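Local atomic coordinates of insulinase family protease (Yersinia pestis, PDB entry 3GO9), a protein that is a predicted protease of the insulinase (M16) family, whose own peptidase activity is not established. Residues Gln16-Gln28 / Val404-Gln416. Residues are numbered along the deposited sequence; the frame is centred on the assembly and turned at random.
Sequences QAEALQPDPAWQQ and VDIAPEQYQKLRQ. With ZN (zinc ion), chain F.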
ATOM      1  N   GLN A  16     -15.636 -24.239  17.725  1.00 27.12           N
ATOM      2  CA  GLN A  16     -14.666 -23.997  16.668  1.00 27.08           C
ATOM      3  C   GLN A  16     -15.130 -22.892  15.684  1.00 26.74           C
ATOM      4  O   GLN A  16     -16.313 -22.579  15.561  1.00 27.19           O
ATOM      5  CB  GLN A  16     -14.340 -25.333  15.950  1.00 27.38           C
ATOM      6  CG  GLN A  16     -13.744 -26.385  16.922  1.00 28.38           C
ATOM      7  CD  GLN A  16     -12.217 -26.247  17.188  1.00 30.92           C
ATOM      8  OE1 GLN A  16     -11.649 -26.960  18.052  1.00 28.43           O
ATOM      9  NE2 GLN A  16     -11.558 -25.347  16.447  1.00 29.45           N
ATOM     10  N   ALA A  17     -14.174 -22.259  15.040  1.00 25.68           N
ATOM     11  CA  ALA A  17     -14.472 -21.356  13.930  1.00 24.82           C
ATOM     12  C   ALA A  17     -14.124 -22.001  12.595  1.00 23.15           C
ATOM     13  O   ALA A  17     -13.256 -22.858  12.495  1.00 23.05           O
ATOM     14  CB  ALA A  17     -13.728 -20.072  14.123  1.00 24.83           C
ATOM     15  N   GLU A  18     -14.822 -21.605  11.532  1.00 21.20           N
ATOM     16  CA  GLU A  18     -14.524 -22.100  10.221  1.00 19.47           C
ATOM     17  C   GLU A  18     -13.153 -21.579   9.761  1.00 17.42           C
ATOM     18  O   GLU A  18     -12.709 -20.512  10.230  1.00 18.56           O
ATOM     19  CB  GLU A  18     -15.579 -21.632   9.218  1.00 20.10           C
ATOM     20  CG  GLU A  18     -15.644 -20.138   9.071  1.00 19.48           C
ATOM     21  CD  GLU A  18     -16.990 -19.669   8.602  1.00 19.22           C
ATOM     22  OE1 GLU A  18     -17.174 -19.536   7.368  1.00 20.56           O
ATOM     23  OE2 GLU A  18     -17.869 -19.468   9.457  1.00 20.48           O
ATOM     24  N   ALA A  19     -12.559 -22.306   8.818  1.00 15.84           N
ATOM     25  CA  ALA A  19     -11.369 -21.889   8.129  1.00 13.77           C
ATOM     26  C   ALA A  19     -11.698 -20.649   7.256  1.00 13.09           C
ATOM     27  O   ALA A  19     -12.716 -20.635   6.571  1.00 12.88           O
ATOM     28  CB  ALA A  19     -10.838 -22.958   7.249  1.00 14.92           C
ATOM     29  N   LEU A  20     -10.812 -19.664   7.244  1.00 10.49           N
ATOM     30  CA  LEU A  20     -10.954 -18.593   6.253  1.00 11.01           C
ATOM     31  C   LEU A  20     -10.759 -19.138   4.840  1.00 11.65           C
ATOM     32  O   LEU A  20      -9.895 -19.994   4.620  1.00 13.25           O
ATOM     33  CB  LEU A  20      -9.950 -17.459   6.494  1.00 11.32           C
ATOM     34  CG  LEU A  20     -10.071 -16.758   7.832  1.00 12.42           C
ATOM     35  CD1 LEU A  20      -8.929 -15.718   7.934  1.00 13.46           C
ATOM     36  CD2 LEU A  20     -11.442 -16.103   8.004  1.00 11.85           C
ATOM     37  N   GLN A  21     -11.560 -18.641   3.901  1.00 12.88           N
ATOM     38  CA  GLN A  21     -11.584 -19.052   2.510  1.00 13.34           C
ATOM     39  C   GLN A  21     -10.945 -17.957   1.652  1.00 13.75           C
ATOM     40  O   GLN A  21     -11.517 -16.886   1.507  1.00 12.22           O
ATOM     41  CB  GLN A  21     -13.053 -19.193   2.030  1.00 14.98           C
ATOM     42  CG  GLN A  21     -13.886 -20.271   2.676  1.00 17.45           C
ATOM     43  CD  GLN A  21     -15.345 -20.197   2.230  1.00 21.90           C
ATOM     44  OE1 GLN A  21     -15.642 -19.713   1.124  1.00 23.00           O
ATOM     45  NE2 GLN A  21     -16.267 -20.639   3.103  1.00 29.96           N
ATOM     46  N   PRO A  22      -9.812 -18.231   1.039  1.00 13.36           N
ATOM     47  CA  PRO A  22      -9.325 -17.298   0.010  1.00 14.25           C
ATOM     48  C   PRO A  22     -10.349 -17.065  -1.053  1.00 13.59           C
ATOM     49  O   PRO A  22     -11.102 -17.956  -1.381  1.00 15.63           O
ATOM     50  CB  PRO A  22      -8.095 -18.008  -0.578  1.00 15.44           C
ATOM     51  CG  PRO A  22      -7.625 -18.946   0.593  1.00 17.04           C
ATOM     52  CD  PRO A  22      -8.931 -19.420   1.161  1.00 16.13           C
ATOM     53  N   ASP A  23     -10.420 -15.864  -1.611  1.00 12.91           N
ATOM     54  CA  ASP A  23     -11.493 -15.567  -2.539  1.00 12.39           C
ATOM     55  C   ASP A  23     -11.272 -16.372  -3.824  1.00 12.98           C
ATOM     56  O   ASP A  23     -10.275 -16.161  -4.499  1.00 12.73           O
ATOM     57  CB  ASP A  23     -11.474 -14.060  -2.829  1.00 12.61           C
ATOM     58  CG  ASP A  23     -12.563 -13.625  -3.782  1.00 14.97           C
ATOM     59  OD1 ASP A  23     -13.346 -14.471  -4.254  1.00 14.15           O
ATOM     60  OD2 ASP A  23     -12.665 -12.410  -4.040  1.00 15.70           O
ATOM     61  N   PRO A  24     -12.169 -17.305  -4.171  1.00 14.62           N
ATOM     62  CA  PRO A  24     -11.952 -18.173  -5.323  1.00 15.94           C
ATOM     63  C   PRO A  24     -12.147 -17.421  -6.643  1.00 16.11           C
ATOM     64  O   PRO A  24     -11.743 -17.928  -7.680  1.00 18.54           O
ATOM     65  CB  PRO A  24     -13.028 -19.276  -5.134  1.00 16.84           C
ATOM     66  CG  PRO A  24     -14.090 -18.619  -4.437  1.00 15.53           C
ATOM     67  CD  PRO A  24     -13.430 -17.649  -3.476  1.00 15.52           C
ATOM     68  N   ALA A  25     -12.667 -16.199  -6.599  1.00 15.98           N
ATOM     69  CA  ALA A  25     -12.752 -15.380  -7.795  1.00 16.99           C
ATOM     70  C   ALA A  25     -11.355 -15.097  -8.396  1.00 17.19           C
ATOM     71  O   ALA A  25     -11.240 -14.889  -9.626  1.00 19.88           O
ATOM     72  CB  ALA A  25     -13.442 -14.108  -7.498  1.00 16.85           C
ATOM     73  N   TRP A  26     -10.318 -15.084  -7.561  1.00 16.00           N
ATOM     74  CA  TRP A  26      -8.933 -14.892  -8.005  1.00 16.72           C
ATOM     75  C   TRP A  26      -8.329 -16.220  -8.384  1.00 18.21           C
ATOM     76  O   TRP A  26      -7.913 -16.976  -7.459  1.00 19.60           O
ATOM     77  CB  TRP A  26      -8.083 -14.201  -6.951  1.00 16.82           C
ATOM     78  CG  TRP A  26      -8.216 -12.727  -6.956  1.00 14.83           C
ATOM     79  CD1 TRP A  26      -9.007 -11.971  -6.187  1.00 14.58           C
ATOM     80  CD2 TRP A  26      -7.520 -11.848  -7.802  1.00 10.84           C
ATOM     81  NE1 TRP A  26      -8.845 -10.661  -6.465  1.00 16.44           N
ATOM     82  CE2 TRP A  26      -7.939 -10.548  -7.494  1.00 12.85           C
ATOM     83  CE3 TRP A  26      -6.582 -12.045  -8.818  1.00 10.88           C
ATOM     84  CZ2 TRP A  26      -7.444  -9.450  -8.129  1.00 12.58           C
ATOM     85  CZ3 TRP A  26      -6.067 -10.942  -9.447  1.00 10.48           C
ATOM     86  CH2 TRP A  26      -6.505  -9.645  -9.101  1.00 11.26           C
ATOM     87  N   GLN A  27      -8.306 -16.500  -9.702  1.00 15.72           N
ATOM     88  CA  GLN A  27      -7.730 -17.676 -10.309  1.00 15.79           C
ATOM     89  C   GLN A  27      -6.229 -17.543 -10.266  1.00 15.02           C
ATOM     90  O   GLN A  27      -5.688 -16.482 -10.554  1.00 13.72           O
ATOM     91  CB  GLN A  27      -8.136 -17.848 -11.758  1.00 16.55           C
ATOM     92  CG  GLN A  27      -9.659 -17.731 -12.012  1.00 22.52           C
ATOM     93  CD  GLN A  27     -10.026 -17.762 -13.463  1.00 27.48           C
ATOM     94  OE1 GLN A  27     -10.825 -16.932 -13.927  1.00 29.15           O
ATOM     95  NE2 GLN A  27      -9.440 -18.711 -14.210  1.00 27.99           N
ATOM     96  N   GLN A  28      -5.550 -18.609  -9.909  1.00 13.68           N
ATOM     97  CA  GLN A  28      -4.085 -18.515  -9.825  1.00 14.34           C
ATOM     98  C   GLN A  28      -3.412 -19.687 -10.472  1.00 14.14           C
ATOM     99  O   GLN A  28      -3.957 -20.791 -10.558  1.00 13.88           O
ATOM    100  CB  GLN A  28      -3.682 -18.456  -8.389  1.00 15.61           C
ATOM    101  CG  GLN A  28      -4.419 -17.356  -7.586  1.00 20.52           C
ATOM    102  CD  GLN A  28      -3.978 -17.298  -6.178  1.00 25.47           C
ATOM    103  OE1 GLN A  28      -3.244 -16.407  -5.781  1.00 31.36           O
ATOM    104  NE2 GLN A  28      -4.442 -18.250  -5.382  1.00 31.75           N
ATOM    105  N   VAL A 404      -5.387 -10.126   4.595  1.00 19.03           N
ATOM    106  CA  VAL A 404      -6.081 -11.254   3.912  1.00 17.05           C
ATOM    107  C   VAL A 404      -7.315 -10.907   3.059  1.00 14.57           C
ATOM    108  O   VAL A 404      -8.150 -10.051   3.439  1.00 14.81           O
ATOM    109  CB  VAL A 404      -6.460 -12.406   4.938  1.00 17.64           C
ATOM    110  CG1 VAL A 404      -7.535 -11.950   5.885  1.00 17.98           C
ATOM    111  CG2 VAL A 404      -6.837 -13.689   4.168  1.00 17.39           C
ATOM    112  N   ASP A 405      -7.417 -11.583   1.916  1.00 15.03           N
ATOM    113  CA  ASP A 405      -8.544 -11.428   0.958  1.00 13.33           C
ATOM    114  C   ASP A 405      -9.413 -12.677   0.945  1.00 13.86           C
ATOM    115  O   ASP A 405      -8.972 -13.751   0.553  1.00 15.16           O
ATOM    116  CB  ASP A 405      -7.997 -11.136  -0.461  1.00 13.62           C
ATOM    117  CG  ASP A 405      -9.064 -10.852  -1.477  1.00 14.84           C
ATOM    118  OD1 ASP A 405     -10.275 -11.106  -1.167  1.00 17.31           O
ATOM    119  OD2 ASP A 405      -8.636 -10.484  -2.654  1.00 16.20           O
ATOM    120  N   ILE A 406     -10.625 -12.552   1.454  1.00 11.56           N
ATOM    121  CA  ILE A 406     -11.484 -13.689   1.667  1.00 11.76           C
ATOM    122  C   ILE A 406     -12.689 -13.691   0.736  1.00 11.15           C
ATOM    123  O   ILE A 406     -13.063 -12.635   0.247  1.00 11.85           O
ATOM    124  CB  ILE A 406     -11.944 -13.834   3.144  1.00 12.57           C
ATOM    125  CG1 ILE A 406     -12.740 -12.676   3.667  1.00 12.92           C
ATOM    126  CG2 ILE A 406     -10.694 -14.110   3.978  1.00 10.94           C
ATOM    127  CD1 ILE A 406     -13.372 -12.981   5.018  1.00 16.39           C
ATOM    128  N   ALA A 407     -13.300 -14.865   0.538  1.00 10.66           N
ATOM    129  CA  ALA A 407     -14.529 -14.949  -0.280  1.00 11.52           C
ATOM    130  C   ALA A 407     -15.551 -13.946   0.213  1.00 11.93           C
ATOM    131  O   ALA A 407     -15.771 -13.816   1.410  1.00 11.86           O
ATOM    132  CB  ALA A 407     -15.110 -16.372  -0.222  1.00 11.98           C
ATOM    133  N   PRO A 408     -16.215 -13.239  -0.709  1.00 14.72           N
ATOM    134  CA  PRO A 408     -17.087 -12.165  -0.233  1.00 14.69           C
ATOM    135  C   PRO A 408     -18.299 -12.682   0.538  1.00 12.27           C
ATOM    136  O   PRO A 408     -18.744 -12.005   1.471  1.00 13.14           O
ATOM    137  CB  PRO A 408     -17.479 -11.419  -1.530  1.00 15.42           C
ATOM    138  CG  PRO A 408     -17.100 -12.350  -2.663  1.00 17.21           C
ATOM    139  CD  PRO A 408     -15.938 -13.171  -2.161  1.00 16.15           C
ATOM    140  N   GLU A 409     -18.820 -13.875   0.223  1.00 12.14           N
ATOM    141  CA  GLU A 409     -19.905 -14.399   1.018  1.00 12.45           C
ATOM    142  C   GLU A 409     -19.432 -14.727   2.431  1.00 11.07           C
ATOM    143  O   GLU A 409     -20.210 -14.536   3.386  1.00 11.62           O
ATOM    144  CB  GLU A 409     -20.558 -15.621   0.403  1.00 14.75           C
ATOM    145  CG  GLU A 409     -21.321 -15.304  -0.849  1.00 18.38           C
ATOM    146  CD  GLU A 409     -21.737 -16.556  -1.532  1.00 23.96           C
ATOM    147  OE1 GLU A 409     -20.833 -17.276  -2.010  1.00 29.97           O
ATOM    148  OE2 GLU A 409     -22.926 -16.842  -1.542  1.00 28.74           O
ATOM    149  N   GLN A 410     -18.194 -15.196   2.560  1.00 11.48           N
ATOM    150  CA  GLN A 410     -17.682 -15.477   3.921  1.00 10.79           C
ATOM    151  C   GLN A 410     -17.476 -14.176   4.672  1.00 10.17           C
ATOM    152  O   GLN A 410     -17.853 -14.071   5.837  1.00 10.93           O
ATOM    153  CB  GLN A 410     -16.389 -16.252   3.897  1.00 11.12           C
ATOM    154  CG  GLN A 410     -15.976 -16.717   5.321  1.00 11.39           C
ATOM    155  CD  GLN A 410     -14.700 -17.495   5.307  1.00 11.04           C
ATOM    156  OE1 GLN A 410     -13.729 -17.038   4.732  1.00 12.03           O
ATOM    157  NE2 GLN A 410     -14.703 -18.722   5.933  1.00 12.32           N
ATOM    158  N   TYR A 411     -16.989 -13.150   3.970  1.00 10.46           N
ATOM    159  CA  TYR A 411     -16.804 -11.866   4.551  1.00 11.78           C
ATOM    160  C   TYR A 411     -18.144 -11.393   5.092  1.00 10.87           C
ATOM    161  O   TYR A 411     -18.260 -10.964   6.222  1.00 11.27           O
ATOM    162  CB  TYR A 411     -16.247 -10.874   3.543  1.00 11.06           C
ATOM    163  CG  TYR A 411     -16.124  -9.481   4.085  1.00 14.84           C
ATOM    164  CD1 TYR A 411     -14.925  -8.989   4.522  1.00 18.62           C
ATOM    165  CD2 TYR A 411     -17.244  -8.653   4.154  1.00 17.15           C
ATOM    166  CE1 TYR A 411     -14.840  -7.667   5.028  1.00 21.55           C
ATOM    167  CE2 TYR A 411     -17.163  -7.370   4.664  1.00 19.64           C
ATOM    168  CZ  TYR A 411     -15.969  -6.898   5.111  1.00 20.75           C
ATOM    169  OH  TYR A 411     -15.933  -5.602   5.608  1.00 26.27           O
ATOM    170  N   GLN A 412     -19.186 -11.480   4.271  1.00 11.36           N
ATOM    171  CA  GLN A 412     -20.475 -10.945   4.687  1.00 12.27           C
ATOM    172  C   GLN A 412     -20.981 -11.626   5.978  1.00 11.34           C
ATOM    173  O   GLN A 412     -21.467 -10.972   6.913  1.00 12.86           O
ATOM    174  CB  GLN A 412     -21.440 -11.148   3.527  1.00 14.20           C
ATOM    175  CG  GLN A 412     -22.794 -10.602   3.746  1.00 18.55           C
ATOM    176  CD  GLN A 412     -23.667 -10.854   2.505  1.00 24.82           C
ATOM    177  OE1 GLN A 412     -24.396  -9.979   2.060  1.00 27.20           O
ATOM    178  NE2 GLN A 412     -23.543 -12.050   1.925  1.00 29.89           N
ATOM    179  N   LYS A 413     -20.847 -12.942   6.039  1.00 10.35           N
ATOM    180  CA  LYS A 413     -21.261 -13.707   7.159  1.00 10.04           C
ATOM    181  C   LYS A 413     -20.418 -13.389   8.413  1.00 10.46           C
ATOM    182  O   LYS A 413     -20.951 -13.131   9.509  1.00 10.69           O
ATOM    183  CB  LYS A 413     -21.180 -15.195   6.838  1.00 12.33           C
ATOM    184  CG  LYS A 413     -21.540 -16.116   7.954  1.00 14.90           C
ATOM    185  CD  LYS A 413     -21.305 -17.542   7.587  1.00 17.08           C
ATOM    186  CE  LYS A 413     -19.853 -17.900   7.515  1.00 23.49           C
ATOM    187  NZ  LYS A 413     -19.691 -19.239   6.875  1.00 24.77           N
ATOM    188  N   LEU A 414     -19.103 -13.448   8.265  1.00  9.95           N
ATOM    189  CA  LEU A 414     -18.241 -13.168   9.416  1.00 10.16           C
ATOM    190  C   LEU A 414     -18.380 -11.730   9.924  1.00  9.79           C
ATOM    191  O   LEU A 414     -18.399 -11.492  11.143  1.00 10.58           O
ATOM    192  CB  LEU A 414     -16.795 -13.519   9.080  1.00 10.68           C
ATOM    193  CG  LEU A 414     -16.517 -15.014   8.851  1.00 10.47           C
ATOM    194  CD1 LEU A 414     -14.980 -15.239   8.521  1.00 12.41           C
ATOM    195  CD2 LEU A 414     -16.845 -15.884  10.033  1.00 11.88           C
ATOM    196  N   ARG A 415     -18.486 -10.759   9.012  1.00 10.23           N
ATOM    197  CA  ARG A 415     -18.615  -9.343   9.380  1.00 10.70           C
ATOM    198  C   ARG A 415     -19.970  -9.111  10.065  1.00 11.42           C
ATOM    199  O   ARG A 415     -20.048  -8.404  11.082  1.00 12.55           O
ATOM    200  CB  ARG A 415     -18.524  -8.449   8.128  1.00 10.24           C
ATOM    201  CG  ARG A 415     -18.588  -6.927   8.434  1.00 11.45           C
ATOM    202  CD  ARG A 415     -17.374  -6.452   9.063  1.00 14.68           C
ATOM    203  NE  ARG A 415     -17.458  -5.021   9.275  1.00 12.72           N
ATOM    204  CZ  ARG A 415     -16.549  -4.294   9.911  1.00 16.34           C
ATOM    205  NH1 ARG A 415     -15.463  -4.831  10.448  1.00 17.19           N
ATOM    206  NH2 ARG A 415     -16.738  -2.993  10.001  1.00 18.51           N
ATOM    207  N   GLN A 416     -21.041  -9.706   9.524  1.00 11.86           N
ATOM    208  CA  GLN A 416     -22.344  -9.627  10.212  1.00 13.30           C
ATOM    209  C   GLN A 416     -22.241 -10.164  11.638  1.00 12.05           C
ATOM    210  O   GLN A 416     -22.805  -9.611  12.575  1.00 12.78           O
ATOM    211  CB  GLN A 416     -23.489 -10.347   9.489  1.00 13.17           C
ATOM    212  CG  GLN A 416     -24.877 -10.022  10.066  1.00 14.44           C
ATOM    213  CD  GLN A 416     -25.185  -8.490  10.044  1.00 16.95           C
ATOM    214  OE1 GLN A 416     -25.477  -7.927   8.985  1.00 19.45           O
ATOM    215  NE2 GLN A 416     -25.068  -7.826  11.197  1.00 15.98           N
TER
HETATM  216 ZN    ZN F 605     -22.021 -18.750  -3.006  0.60 32.25          ZN
HETATM  217  O   HOH W   1     -10.935 -10.320  -4.054  1.00 18.93           O
HETATM  218  O   HOH W   2      -7.280 -14.511  -1.407  1.00 28.95           O
HETATM  219  O   HOH W   3     -22.074 -17.508  -4.348  1.00 38.91           O
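Glu18 OE1 takes two donors from helix 408-421. Lys413 NZ reaches it at 2.6 Å in a salt bridge, on the syn lone pair. Gln410 NE2 comes from the anti side, somewhat out of the carboxylate plane, at 3.0 Å and almost straight (175°). The contact lays the extended segment 16-25 of this M16-family chain against the start of the helix and the loop before it, just ahead of edge strand 26-30. The Gln410 amide bonds the backbone of 16-25 with both its oxygen and its nitrogen. NE2 also donates to Ala19 O at 2.8 Å, and OE1 accepts from Gln21 N. These bonds fix the amide's rotation; the side chain arrives extended, with CG anti to the backbone N (chi1 -172°). Leu20 CD2 meets Leu414 CD1 at 3.7 Å, and both leucines also touch Leu286 of helix 283-309. Further on, Pro22 and Ile406 form a single beta bridge. Ala407 N, at the N-cap position, donates to Gln21 O. Asp23 makes an Asx turn, its OD1 accepting from Ala25 N at 3.0 Å. The carboxylates of Asp23 and Asp405 lie close, but Arg395 pairs with Asp405 OD2 and stacks by cation-pi on Trp26. One water donates to Asp23 OD2 and Asp405 OD2, 2.7 Å from each.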